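Local coordinates for recombination protein recR (Deinococcus radiodurans, PDB 1VDD) that binds DNA and assembles into a ring for homologous recombinational DNA repair, possibly acting with RecF and RecO, at the interface of chains A and B. Residues are numbered along the deposited sequence; one frame, centred on the assembly and turned at random. Chains: chain A/B, Recombination protein recR.

The interface of chains A and B. Residues chain A 4-7; chain B 53-54, 64-65.
In B:Asp65, CG sits between the backbone N and the carbonyl carbon (chi1 54°), while B:Leu54 turns CG away from its carbonyl carbon (chi1 -77°); carboxylate and isobutyl group thus both face the start of chain A's first helix. The carboxylate lies against the two prolines: its carbon CG is 3.4 Å from CB of A:Pro4, and its oxygen OD1 is 3.2 Å from CD of A:Pro5, whose ring crosses it at about a right angle. An acid suits this place, since it lies near the N-terminal end of helix 5-15, whose dipole would probably favour a negative charge. An alanine at B:Asp65 would probably leave CA and CB of A:Pro4 and CD of A:Pro5 without the carboxylate packed against them, and the helix end without that charge nearby. Beside this contact, CD1 of B:Leu54 meets both CB of A:Pro4 (3.7 Å) and the hydroxyl OG of A:Ser6 (3.4 Å), while CD2 lies over the serine. The branched leucine can therefore touch both residues, and the small serine lets it come near the helix. A:Pro5 fits the first turn, where its missing N-H costs little, and A:Pro4 stiffens the approach. Across the two-fold interface, with a twin patch, the N-terminal helix of one subunit's helix-hairpin-helix region meets the end of helix 37-53, with B:Leu54 just after it, and B:Thr64 and B:Asp65 of the zinc-finger region at the end of strand 63-64.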
# COMPACT_ATOMS: atom_id res chain seq x y z
N PRO A 4 -17.33 -28.29 -8.17
CA PRO A 4 -17.41 -28.37 -9.63
C PRO A 4 -16.03 -28.19 -10.26
O PRO A 4 -15.48 -27.08 -10.27
CB PRO A 4 -18.39 -27.26 -10.00
CG PRO A 4 -18.31 -26.31 -8.84
CD PRO A 4 -18.23 -27.23 -7.66
N PRO A 5 -15.44 -29.28 -10.77
CA PRO A 5 -14.11 -29.24 -11.39
C PRO A 5 -13.95 -28.13 -12.42
O PRO A 5 -12.83 -27.67 -12.65
CB PRO A 5 -13.98 -30.64 -12.00
CG PRO A 5 -15.40 -31.03 -12.28
CD PRO A 5 -16.10 -30.57 -11.02
N SER A 6 -15.05 -27.70 -13.02
CA SER A 6 -14.97 -26.63 -14.01
C SER A 6 -14.55 -25.34 -13.31
O SER A 6 -13.76 -24.56 -13.84
CB SER A 6 -16.32 -26.43 -14.70
OG SER A 6 -17.32 -26.04 -13.78
N LEU A 7 -15.09 -25.11 -12.12
CA LEU A 7 -14.76 -23.91 -11.35
C LEU A 7 -13.34 -24.04 -10.79
O LEU A 7 -12.55 -23.10 -10.83
CB LEU A 7 -15.76 -23.70 -10.20
CG LEU A 7 -15.49 -22.55 -9.23
CD1 LEU A 7 -15.18 -21.27 -9.99
CD2 LEU A 7 -16.69 -22.34 -8.34
N ASP B 53 -20.96 -25.40 -18.06
CA ASP B 53 -21.28 -26.25 -16.91
C ASP B 53 -21.81 -25.63 -15.62
O ASP B 53 -22.67 -26.22 -14.97
CB ASP B 53 -20.04 -27.09 -16.55
CG ASP B 53 -19.76 -28.18 -17.55
OD1 ASP B 53 -20.31 -28.14 -18.67
OD2 ASP B 53 -18.96 -29.07 -17.21
N LEU B 54 -21.29 -24.48 -15.20
CA LEU B 54 -21.77 -23.91 -13.95
C LEU B 54 -23.16 -23.35 -14.15
O LEU B 54 -23.46 -22.77 -15.18
CB LEU B 54 -20.85 -22.80 -13.42
CG LEU B 54 -19.51 -23.09 -12.73
CD1 LEU B 54 -19.61 -24.38 -11.96
CD2 LEU B 54 -18.40 -23.17 -13.74
N THR B 64 -23.11 -24.56 -9.17
CA THR B 64 -22.71 -25.96 -9.25
C THR B 64 -22.73 -26.44 -10.66
O THR B 64 -23.06 -25.68 -11.57
CB THR B 64 -23.67 -26.88 -8.50
OG1 THR B 64 -25.02 -26.46 -8.74
CG2 THR B 64 -23.35 -26.90 -7.04
N ASP B 65 -22.37 -27.71 -10.83
CA ASP B 65 -22.34 -28.38 -12.13
C ASP B 65 -23.30 -29.57 -12.11
O ASP B 65 -23.54 -30.19 -13.13
CB ASP B 65 -20.92 -28.86 -12.48
CG ASP B 65 -20.31 -29.74 -11.39
OD1 ASP B 65 -19.22 -30.30 -11.63
OD2 ASP B 65 -20.90 -29.86 -10.30